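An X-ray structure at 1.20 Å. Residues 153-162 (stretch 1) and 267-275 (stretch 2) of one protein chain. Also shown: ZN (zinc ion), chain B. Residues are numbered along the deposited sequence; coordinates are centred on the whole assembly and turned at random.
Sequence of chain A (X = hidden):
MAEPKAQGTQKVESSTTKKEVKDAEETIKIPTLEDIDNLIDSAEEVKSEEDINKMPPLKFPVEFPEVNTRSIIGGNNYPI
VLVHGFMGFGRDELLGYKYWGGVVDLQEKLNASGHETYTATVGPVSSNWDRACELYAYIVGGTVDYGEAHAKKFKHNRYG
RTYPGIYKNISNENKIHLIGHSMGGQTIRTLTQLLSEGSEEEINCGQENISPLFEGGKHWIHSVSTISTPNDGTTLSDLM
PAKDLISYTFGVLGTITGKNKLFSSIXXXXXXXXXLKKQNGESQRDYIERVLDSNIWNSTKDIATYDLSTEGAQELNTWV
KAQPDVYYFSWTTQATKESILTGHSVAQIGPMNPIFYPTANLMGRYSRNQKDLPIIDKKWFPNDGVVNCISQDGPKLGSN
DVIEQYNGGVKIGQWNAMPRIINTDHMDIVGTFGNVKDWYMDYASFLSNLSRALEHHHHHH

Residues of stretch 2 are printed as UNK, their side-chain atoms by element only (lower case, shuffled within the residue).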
# COMPACT_ATOMS: atom_id res chain seq x y z
N LYS A 153 0.89 11.98 22.16
CA LYS A 153 -0.40 11.32 22.25
C LYS A 153 -0.29 9.80 22.23
O LYS A 153 -0.95 9.11 23.01
CB LYS A 153 -1.29 11.80 21.11
CG LYS A 153 -2.67 11.15 21.07
CD LYS A 153 -3.51 11.71 19.94
CE LYS A 153 -4.87 11.07 19.89
NZ LYS A 153 -5.68 11.48 21.07
N PHE A 154 0.53 9.29 21.32
CA PHE A 154 0.64 7.85 21.12
C PHE A 154 1.79 7.21 21.91
O PHE A 154 1.97 5.99 21.87
CB PHE A 154 0.68 7.54 19.62
CG PHE A 154 -0.63 7.80 18.95
CD1 PHE A 154 -1.76 7.07 19.26
CD2 PHE A 154 -0.76 8.81 18.01
CE1 PHE A 154 -2.97 7.32 18.64
CE2 PHE A 154 -1.97 9.07 17.39
CZ PHE A 154 -3.08 8.33 17.71
N LYS A 155 2.54 8.02 22.64
CA LYS A 155 3.60 7.55 23.53
C LYS A 155 4.69 6.81 22.79
O LYS A 155 5.07 5.70 23.14
CB LYS A 155 3.01 6.69 24.65
CG LYS A 155 1.87 7.37 25.39
CD LYS A 155 1.20 6.44 26.39
CE LYS A 155 0.03 7.13 27.10
NZ LYS A 155 -1.04 7.61 26.16
N HIS A 156 5.21 7.45 21.76
CA HIS A 156 6.38 6.95 21.05
C HIS A 156 7.35 8.09 20.74
O HIS A 156 7.09 9.24 21.04
CB HIS A 156 6.01 6.06 19.83
CG HIS A 156 5.48 6.76 18.60
ND1 HIS A 156 6.21 7.65 17.84
CD2 HIS A 156 4.32 6.56 17.93
CE1 HIS A 156 5.49 8.00 16.78
NE2 HIS A 156 4.35 7.34 16.80
N ASN A 157 8.49 7.76 20.16
CA ASN A 157 9.52 8.76 19.92
C ASN A 157 9.07 9.74 18.86
O ASN A 157 8.41 9.36 17.89
CB ASN A 157 10.80 8.10 19.41
CG ASN A 157 11.53 7.33 20.46
OD1 ASN A 157 11.40 7.60 21.65
ND2 ASN A 157 12.33 6.36 20.03
N ARG A 158 9.45 11.00 19.03
CA ARG A 158 9.23 12.00 17.99
C ARG A 158 10.11 11.77 16.77
O ARG A 158 9.66 11.96 15.64
CB ARG A 158 9.46 13.42 18.51
CG ARG A 158 9.30 14.49 17.44
CD ARG A 158 9.40 15.92 17.94
NE ARG A 158 9.44 16.83 16.81
CZ ARG A 158 9.72 18.13 16.89
NH1 ARG A 158 9.91 18.75 18.03
NH2 ARG A 158 9.84 18.83 15.79
N TYR A 159 11.37 11.39 17.00
CA TYR A 159 12.33 11.22 15.90
C TYR A 159 12.59 9.77 15.62
O TYR A 159 12.73 8.97 16.55
CB TYR A 159 13.63 11.97 16.18
CG TYR A 159 13.42 13.44 16.35
CD1 TYR A 159 13.21 14.25 15.24
CD2 TYR A 159 13.39 14.02 17.59
CE1 TYR A 159 12.98 15.61 15.39
CE2 TYR A 159 13.17 15.36 17.76
CZ TYR A 159 12.96 16.16 16.65
OH TYR A 159 12.74 17.52 16.76
N GLY A 160 12.72 9.46 14.35
CA GLY A 160 12.95 8.11 13.90
C GLY A 160 14.29 7.97 13.21
O GLY A 160 15.28 8.59 13.63
N ARG A 161 14.35 7.18 12.16
CA ARG A 161 15.60 6.94 11.49
C ARG A 161 15.90 8.06 10.49
O ARG A 161 15.12 8.99 10.31
CB ARG A 161 15.64 5.54 10.88
CG ARG A 161 14.68 5.28 9.78
CD ARG A 161 14.91 3.87 9.21
NE ARG A 161 14.69 2.80 10.18
CZ ARG A 161 15.11 1.54 10.03
NH1 ARG A 161 15.78 1.17 8.95
NH2 ARG A 161 14.86 0.65 10.98
N THR A 162 17.08 7.98 9.89
CA THR A 162 17.59 9.02 9.01
C THR A 162 17.83 8.47 7.62
O THR A 162 18.38 7.37 7.47
CB THR A 162 18.90 9.59 9.60
OG1 THR A 162 18.63 10.14 10.89
CG2 THR A 162 19.49 10.67 8.70
N UNK A 267 15.56 -8.66 6.65
CA UNK A 267 14.51 -7.65 6.68
C UNK A 267 14.41 -7.04 8.08
O UNK A 267 14.80 -7.65 9.07
c UNK A 267 12.63 -11.73 7.53
c UNK A 267 11.32 -10.22 8.84
c UNK A 267 11.77 -9.17 8.09
c UNK A 267 13.07 -10.67 6.78
c UNK A 267 11.75 -11.50 8.57
o UNK A 267 11.28 -12.52 9.36
c UNK A 267 13.15 -8.21 6.23
c UNK A 267 12.65 -9.37 7.04
N UNK A 268 13.90 -5.82 8.13
CA UNK A 268 13.86 -4.99 9.34
C UNK A 268 12.42 -4.48 9.44
O UNK A 268 11.88 -3.98 8.46
o UNK A 268 15.83 -1.96 10.19
o UNK A 268 14.11 -2.85 11.22
c UNK A 268 14.92 -2.83 10.27
c UNK A 268 14.88 -3.86 9.13
N UNK A 269 11.79 -4.65 10.59
CA UNK A 269 10.40 -4.21 10.78
C UNK A 269 10.29 -2.71 11.09
O UNK A 269 9.20 -2.16 11.08
c UNK A 269 8.81 -6.82 10.37
c UNK A 269 9.12 -7.24 12.82
c UNK A 269 9.71 -5.01 11.87
c UNK A 269 9.65 -6.51 11.60
N UNK A 270 11.42 -2.06 11.34
CA UNK A 270 11.50 -0.60 11.40
C UNK A 270 10.58 0.01 12.47
O UNK A 270 10.04 1.10 12.28
c UNK A 270 11.22 0.01 10.02
c UNK A 270 12.01 -0.69 8.91
c UNK A 270 11.92 -0.00 7.53
c UNK A 270 12.74 -0.77 6.51
n UNK A 270 12.20 -2.10 6.20
N UNK A 271 10.49 -0.65 13.62
CA UNK A 271 9.68 -0.18 14.74
C UNK A 271 10.53 0.59 15.76
O UNK A 271 10.24 0.56 16.96
c UNK A 271 8.93 -1.36 15.37
c UNK A 271 6.64 -0.98 14.34
c UNK A 271 7.83 -1.92 14.46
c UNK A 271 7.39 -3.29 14.93
N UNK A 272 11.54 1.29 15.27
CA UNK A 272 12.44 2.10 16.08
C UNK A 272 11.69 3.02 17.04
O UNK A 272 12.09 3.21 18.19
o UNK A 272 15.30 2.61 13.95
o UNK A 272 13.64 1.22 13.60
c UNK A 272 13.34 2.97 15.20
c UNK A 272 14.15 2.20 14.18
N UNK A 273 10.60 3.63 16.55
CA UNK A 273 9.92 4.67 17.31
C UNK A 273 9.25 4.13 18.56
O UNK A 273 9.02 4.87 19.49
c UNK A 273 7.70 3.80 14.95
n UNK A 273 6.67 3.80 14.12
c UNK A 273 8.93 5.46 16.43
c UNK A 273 7.61 4.77 16.10
o UNK A 273 8.68 3.06 14.80
N UNK A 274 8.95 2.83 18.52
CA UNK A 274 8.32 2.11 19.62
C UNK A 274 9.32 1.44 20.55
O UNK A 274 8.92 0.72 21.45
c UNK A 274 2.97 3.28 18.11
c UNK A 274 2.64 3.56 19.40
c UNK A 274 5.05 2.28 18.94
c UNK A 274 3.49 3.23 20.48
n UNK A 274 4.75 2.22 16.71
c UNK A 274 4.17 2.62 17.89
c UNK A 274 7.36 1.05 19.08
c UNK A 274 5.94 1.61 17.00
c UNK A 274 4.69 2.59 20.26
c UNK A 274 6.17 1.62 18.35
N UNK A 275 10.62 1.66 20.35
CA UNK A 275 11.62 1.00 21.17
C UNK A 275 11.74 -0.47 20.83
O UNK A 275 12.17 -1.26 21.67
ZN ZN B . 2.84 7.22 15.39
O HOH W 1 11.88 3.38 11.02

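Position 267 carries one carbon leading to a six-carbon ring that bears a single oxygen, and it stays out of reach of stretch 1. A phenol is tyrosine: Y267.

At position 268 there are two side-chain carbons, the second holding two oxygens. One oxygen lies 2.9 Å from R161 NH2, and the other accepts the backbone N of 270 at 2.8 Å. This short carboxylate is D268, its OD2 facing the arginine and its OD1 holding the local turn.

Position 269 has four carbons forked at the second, directed away from stretch 1 and buried: L269.

Position 270 has four carbons in a row ending in nitrogen, and its second carbon lies over one face of the R161 guanidinium, 3.8 Å from NH2: K270. Its NZ turns back to donate to D268 O at 3.0 Å.

Position 271 repeats the fork of four carbons, again pointing away and buried: L271.

Position 272 again shows two carbons and a terminal pair of oxygens, one of them 2.9 Å from R161 NH2. It is D272, and the oxygen is OD1.

Position 273 has three carbons, the third carrying one oxygen and one nitrogen. Its second carbon sits over one face of the H156 imidazole, 3.8 Å from the ring centroid. The amide at this length gives Q273, and the carbon is CG.

At position 274 one carbon leads to fused five- and six-membered rings with eight carbons and one nitrogen. Its CB points away, yet the ring end comes nearer: a ring carbon reaches 3.4 Å from F154 O, and H156 CB stands over the six-membered ring, 3.9 Å from its centroid. This is the indole of W274, and the carbon near F154 O is CZ3.

Position 275 has no side-chain atoms. With phi at 72°, a value that favours glycine, it is G275.

The contact has two centres. At the first, R161 NH2 makes salt bridges to D268 OD2 and D272 OD1, both near the guanidinium plane, where its N-H groups point; K270 covers a face, leaving the edge to the charges. At the second, H156 binds zinc through NE2 at 2.1 Å and donates from ND1 to N157 O at 2.8 Å, so both ring nitrogens are committed. What remains for stretch 2 is carbon packing: Q273 covers a face, and the imidazole turns an edge toward the W274 face, planes at 64°. Beside the imidazole, N157 N donates to Q273 O at 3.0 Å, nearly straight at 175°.

Stretch 2, residues 267-275: YDLKLDQWG
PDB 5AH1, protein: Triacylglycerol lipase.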